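Local coordinates for protein F01G10.3, confirmed by transcript evidence (Caenorhabditis elegans, PDB 3K6J) that probably acts as an NAD+-dependent (3S)-3-hydroxyacyl-CoA dehydrogenase, the dehydrogenase part of a multifunctional enzyme, and binds a zinc ion, at residues Ile359-Tyr371 against Thr408-Trp421. Residues are numbered along the deposited sequence; the frame is centred on the assembly and turned at random.
Sequences INFMLYPTVNEGY and TEGLDKIANMLVHW
Tyr-364 lies flat against Ile-414 where helices 355-375 and 412-424 cross, the axes of the short segments approaching to 10.0 Å at 102°. CG1 of Ile-414 stands over the ring centre, 3.6 Å from the centroid, in a CH-pi contact; CG of Asn-360, one turn earlier in the same helix, covers the opposite face toward the rim, its OD1 hydrogen-bonded to Gln-356, and CB of Met-417 meets the ring edge. Chi1 of -72° sends the ring obliquely back toward the N-terminal end of helix 412-424, where OH touches CG2 of Thr-408, in the preceding loop, at 3.6 Å. Trp-421 answers as a reciprocal knob among Asn-360, Phe-361, Tyr-364 and Pro-365, its CH2 3.3 Å from the backbone O of Asn-360. Further along helix 355-375, Pro-365 and Asn-368 meet the Leu-418 methyls CD2 and CD1, and Tyr-371 OH, hydrogen-bonded to Trp-395, meets Leu-411 CD1, with Leu-437 of helix 435-440 alongside. Replacing Tyr-364 by an alanine would probably open a gap between Ile-414 and Asn-360 and strip Met-417 CB and Thr-408 CG2 of their partner. Joining two late helices apart from the Rossmann-type sheet, this apolar, aromatic chemistry implies cohesion through shape-matched side chains rather than polar pairing.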
loop_
_atom_site.group_PDB
_atom_site.type_symbol
_atom_site.label_atom_id
_atom_site.label_comp_id
_atom_site.label_asym_id
_atom_site.label_seq_id
_atom_site.Cartn_x
_atom_site.Cartn_y
_atom_site.Cartn_z
ATOM N N ILE A 359 8.519 3.077 20.212
ATOM C CA ILE A 359 7.573 3.678 19.272
ATOM C C ILE A 359 8.106 5.000 18.696
ATOM O O ILE A 359 8.102 5.188 17.489
ATOM C CB ILE A 359 6.171 3.869 19.914
ATOM C CG1 ILE A 359 5.420 2.535 20.018
ATOM C CG2 ILE A 359 5.328 4.899 19.154
ATOM C CD1 ILE A 359 5.306 1.734 18.709
ATOM N N ASN A 360 8.591 5.894 19.554
ATOM C CA ASN A 360 9.151 7.155 19.097
ATOM C C ASN A 360 10.331 6.966 18.156
ATOM O O ASN A 360 10.451 7.663 17.150
ATOM C CB ASN A 360 9.554 8.024 20.292
ATOM C CG ASN A 360 8.372 8.419 21.139
ATOM O OD1 ASN A 360 7.217 8.244 20.743
ATOM N ND2 ASN A 360 8.648 8.969 22.310
ATOM N N PHE A 361 11.201 6.028 18.504
ATOM C CA PHE A 361 12.397 5.702 17.716
ATOM C C PHE A 361 12.015 5.255 16.299
ATOM O O PHE A 361 12.710 5.572 15.325
ATOM C CB PHE A 361 13.201 4.607 18.433
ATOM C CG PHE A 361 14.587 4.383 17.870
ATOM C CD1 PHE A 361 15.643 5.241 18.194
ATOM C CD2 PHE A 361 14.854 3.294 17.038
ATOM C CE1 PHE A 361 16.946 5.023 17.684
ATOM C CE2 PHE A 361 16.145 3.089 16.516
ATOM C CZ PHE A 361 17.194 3.965 16.854
ATOM N N MET A 362 10.912 4.521 16.192
ATOM C CA MET A 362 10.401 4.070 14.882
ATOM C C MET A 362 9.569 5.115 14.133
ATOM O O MET A 362 9.782 5.341 12.962
ATOM C CB MET A 362 9.589 2.774 15.025
ATOM C CG MET A 362 10.453 1.518 14.988
ATOM S SD MET A 362 9.604 0.014 15.513
ATOM C CE MET A 362 9.071 0.387 17.160
ATOM N N LEU A 363 8.614 5.732 14.820
ATOM C CA LEU A 363 7.616 6.560 14.165
ATOM C C LEU A 363 8.015 8.030 13.928
ATOM O O LEU A 363 7.705 8.593 12.876
ATOM C CB LEU A 363 6.286 6.449 14.914
ATOM C CG LEU A 363 5.271 5.339 14.534
ATOM C CD1 LEU A 363 5.828 4.058 13.890
ATOM C CD2 LEU A 363 4.356 5.033 15.696
ATOM N N TYR A 364 8.702 8.656 14.882
ATOM C CA TYR A 364 9.078 10.060 14.719
ATOM C C TYR A 364 9.939 10.312 13.469
ATOM O O TYR A 364 9.677 11.241 12.732
ATOM C CB TYR A 364 9.788 10.583 15.982
ATOM C CG TYR A 364 8.882 10.771 17.179
ATOM C CD1 TYR A 364 7.615 10.172 17.241
ATOM C CD2 TYR A 364 9.296 11.543 18.263
ATOM C CE1 TYR A 364 6.788 10.336 18.350
ATOM C CE2 TYR A 364 8.475 11.722 19.377
ATOM C CZ TYR A 364 7.228 11.109 19.409
ATOM O OH TYR A 364 6.434 11.295 20.514
ATOM N N PRO A 365 10.961 9.474 13.218
ATOM C CA PRO A 365 11.757 9.678 11.988
ATOM C C PRO A 365 10.984 9.369 10.697
ATOM O O PRO A 365 11.323 9.875 9.632
ATOM C CB PRO A 365 12.948 8.705 12.147
ATOM C CG PRO A 365 12.913 8.259 13.588
ATOM C CD PRO A 365 11.484 8.370 14.045
ATOM N N THR A 366 9.960 8.525 10.797
ATOM C CA THR A 366 9.106 8.247 9.653
ATOM C C THR A 366 8.234 9.458 9.355
ATOM O O THR A 366 8.122 9.889 8.172
ATOM C CB THR A 366 8.287 6.992 9.903
ATOM O OG1 THR A 366 9.189 5.930 10.206
ATOM C CG2 THR A 366 7.452 6.621 8.685
ATOM N N VAL A 367 7.661 10.047 10.407
ATOM C CA VAL A 367 6.884 11.277 10.249
ATOM C C VAL A 367 7.720 12.379 9.568
ATOM O O VAL A 367 7.261 13.056 8.639
ATOM C CB VAL A 367 6.296 11.787 11.584
ATOM C CG1 VAL A 367 5.647 13.189 11.399
ATOM C CG2 VAL A 367 5.288 10.794 12.143
ATOM N N ASN A 368 8.968 12.516 10.028
ATOM C CA ASN A 368 9.884 13.515 9.500
ATOM C C ASN A 368 10.180 13.307 8.012
ATOM O O ASN A 368 10.199 14.272 7.262
ATOM C CB ASN A 368 11.183 13.556 10.339
ATOM C CG ASN A 368 12.145 14.622 9.850
ATOM O OD1 ASN A 368 13.223 14.315 9.351
ATOM N ND2 ASN A 368 11.727 15.875 9.930
ATOM N N GLU A 369 10.417 12.056 7.598
ATOM C CA GLU A 369 10.580 11.705 6.185
ATOM C C GLU A 369 9.351 12.053 5.317
ATOM O O GLU A 369 9.485 12.515 4.182
ATOM C CB GLU A 369 10.932 10.218 6.022
ATOM C CG GLU A 369 11.082 9.775 4.561
ATOM C CD GLU A 369 12.270 10.455 3.853
ATOM O OE1 GLU A 369 12.327 10.406 2.611
ATOM O OE2 GLU A 369 13.137 11.058 4.522
ATOM N N GLY A 370 8.155 11.857 5.845
ATOM C CA GLY A 370 6.966 12.342 5.153
ATOM C C GLY A 370 7.064 13.829 4.846
ATOM O O GLY A 370 6.780 14.262 3.727
ATOM N N TYR A 371 7.462 14.627 5.845
ATOM C CA TYR A 371 7.589 16.082 5.631
ATOM C C TYR A 371 8.691 16.398 4.627
ATOM O O TYR A 371 8.571 17.298 3.821
ATOM C CB TYR A 371 7.770 16.809 6.958
ATOM C CG TYR A 371 6.442 16.999 7.636
ATOM C CD1 TYR A 371 6.046 16.190 8.694
ATOM C CD2 TYR A 371 5.567 17.959 7.186
ATOM C CE1 TYR A 371 4.808 16.372 9.292
ATOM C CE2 TYR A 371 4.338 18.147 7.771
ATOM C CZ TYR A 371 3.958 17.355 8.809
ATOM O OH TYR A 371 2.718 17.573 9.367
ATOM N N THR A 408 1.545 11.446 22.324
ATOM C CA THR A 408 1.799 12.849 21.964
ATOM C C THR A 408 0.653 13.413 21.105
ATOM O O THR A 408 -0.262 12.676 20.723
ATOM C CB THR A 408 3.197 13.039 21.290
ATOM O OG1 THR A 408 3.646 14.381 21.489
ATOM C CG2 THR A 408 3.169 12.744 19.790
ATOM N N GLU A 409 0.674 14.719 20.856
ATOM C CA GLU A 409 -0.253 15.357 19.922
ATOM C C GLU A 409 0.440 16.557 19.301
ATOM O O GLU A 409 1.139 17.289 19.988
ATOM C CB GLU A 409 -1.580 15.765 20.599
ATOM C CG GLU A 409 -1.572 17.138 21.329
ATOM C CD GLU A 409 -2.961 17.587 21.810
ATOM O OE1 GLU A 409 -3.783 16.720 22.169
ATOM O OE2 GLU A 409 -3.239 18.813 21.832
ATOM N N GLY A 410 0.261 16.758 18.000
ATOM C CA GLY A 410 0.981 17.820 17.304
ATOM C C GLY A 410 2.415 17.410 17.073
ATOM O O GLY A 410 2.768 16.237 17.254
ATOM N N LEU A 411 3.245 18.378 16.698
ATOM C CA LEU A 411 4.590 18.106 16.204
ATOM C C LEU A 411 5.723 18.579 17.113
ATOM O O LEU A 411 6.895 18.267 16.861
ATOM C CB LEU A 411 4.778 18.720 14.800
ATOM C CG LEU A 411 4.003 18.212 13.568
ATOM C CD1 LEU A 411 4.328 19.088 12.367
ATOM C CD2 LEU A 411 4.338 16.759 13.246
ATOM N N ASP A 412 5.386 19.329 18.162
ATOM C CA ASP A 412 6.410 19.998 18.984
ATOM C C ASP A 412 7.337 19.017 19.711
ATOM O O ASP A 412 8.565 19.149 19.636
ATOM C CB ASP A 412 5.774 21.018 19.947
ATOM C CG ASP A 412 6.802 22.012 20.534
ATOM O OD1 ASP A 412 7.659 22.546 19.775
ATOM O OD2 ASP A 412 6.749 22.258 21.762
ATOM N N LYS A 413 6.765 18.009 20.370
ATOM C CA LYS A 413 7.603 17.015 21.062
ATOM C C LYS A 413 8.406 16.190 20.061
ATOM O O LYS A 413 9.567 15.858 20.316
ATOM C CB LYS A 413 6.781 16.108 21.990
ATOM C CG LYS A 413 5.788 16.872 22.860
ATOM C CD LYS A 413 6.466 17.511 24.094
ATOM C CE LYS A 413 5.649 18.683 24.616
ATOM N NZ LYS A 413 6.002 19.909 23.851
ATOM N N ILE A 414 7.779 15.888 18.922
ATOM C CA ILE A 414 8.420 15.175 17.809
ATOM C C ILE A 414 9.639 15.947 17.297
ATOM O O ILE A 414 10.732 15.383 17.186
ATOM C CB ILE A 414 7.415 14.888 16.640
ATOM C CG1 ILE A 414 6.369 13.858 17.096
ATOM C CG2 ILE A 414 8.155 14.384 15.412
ATOM C CD1 ILE A 414 5.208 13.618 16.145
ATOM N N ALA A 415 9.436 17.234 17.014
ATOM C CA ALA A 415 10.502 18.112 16.529
ATOM C C ALA A 415 11.663 18.179 17.528
ATOM O O ALA A 415 12.827 18.111 17.143
ATOM C CB ALA A 415 9.954 19.508 16.238
ATOM N N ASN A 416 11.323 18.274 18.816
ATOM C CA ASN A 416 12.329 18.363 19.876
ATOM C C ASN A 416 13.113 17.093 20.080
ATOM O O ASN A 416 14.333 17.135 20.259
ATOM C CB ASN A 416 11.709 18.865 21.180
ATOM C CG ASN A 416 11.351 20.325 21.092
ATOM O OD1 ASN A 416 12.123 21.111 20.556
ATOM N ND2 ASN A 416 10.171 20.695 21.575
ATOM N N MET A 417 12.417 15.965 20.013
ATOM C CA MET A 417 13.059 14.677 20.179
ATOM C C MET A 417 14.009 14.383 19.028
ATOM O O MET A 417 15.067 13.784 19.241
ATOM C CB MET A 417 12.016 13.569 20.339
ATOM C CG MET A 417 12.584 12.296 20.929
ATOM S SD MET A 417 12.630 12.221 22.742
ATOM C CE MET A 417 13.203 13.869 23.236
ATOM N N LEU A 418 13.640 14.814 17.822
ATOM C CA LEU A 418 14.479 14.607 16.636
ATOM C C LEU A 418 15.760 15.439 16.705
ATOM O O LEU A 418 16.843 14.931 16.431
ATOM C CB LEU A 418 13.707 14.893 15.328
ATOM C CG LEU A 418 12.611 13.916 14.843
ATOM C CD1 LEU A 418 11.722 14.586 13.827
ATOM C CD2 LEU A 418 13.212 12.628 14.272
ATOM N N VAL A 419 15.638 16.711 17.074
ATOM C CA VAL A 419 16.824 17.559 17.237
ATOM C C VAL A 419 17.752 16.994 18.338
ATOM O O VAL A 419 18.979 16.950 18.168
ATOM C CB VAL A 419 16.472 19.058 17.470
ATOM C CG1 VAL A 419 15.674 19.635 16.288
ATOM C CG2 VAL A 419 15.708 19.258 18.776
ATOM N N HIS A 420 17.152 16.525 19.436
ATOM C CA HIS A 420 17.908 15.901 20.519
ATOM C C HIS A 420 18.594 14.602 20.067
ATOM O O HIS A 420 19.741 14.348 20.442
ATOM C CB HIS A 420 17.037 15.690 21.756
ATOM C CG HIS A 420 17.684 14.850 22.817
ATOM N ND1 HIS A 420 17.002 13.868 23.507
ATOM C CD2 HIS A 420 18.952 14.837 23.299
ATOM C CE1 HIS A 420 17.822 13.287 24.367
ATOM N NE2 HIS A 420 19.013 13.849 24.252
ATOM N N TRP A 421 17.915 13.794 19.256
ATOM C CA TRP A 421 18.550 12.600 18.687
ATOM C C TRP A 421 19.616 12.970 17.668
ATOM O O TRP A 421 20.596 12.246 17.504
ATOM C CB TRP A 421 17.530 11.644 18.050
ATOM C CG TRP A 421 16.634 10.940 19.035
ATOM C CD1 TRP A 421 16.893 10.696 20.361
ATOM C CD2 TRP A 421 15.346 10.365 18.768
ATOM N NE1 TRP A 421 15.843 10.019 20.933
ATOM C CE2 TRP A 421 14.882 9.798 19.981
ATOM C CE3 TRP A 421 14.535 10.278 17.622
ATOM C CZ2 TRP A 421 13.635 9.153 20.083
ATOM C CZ3 TRP A 421 13.301 9.638 17.722
ATOM C CH2 TRP A 421 12.862 9.089 18.946
#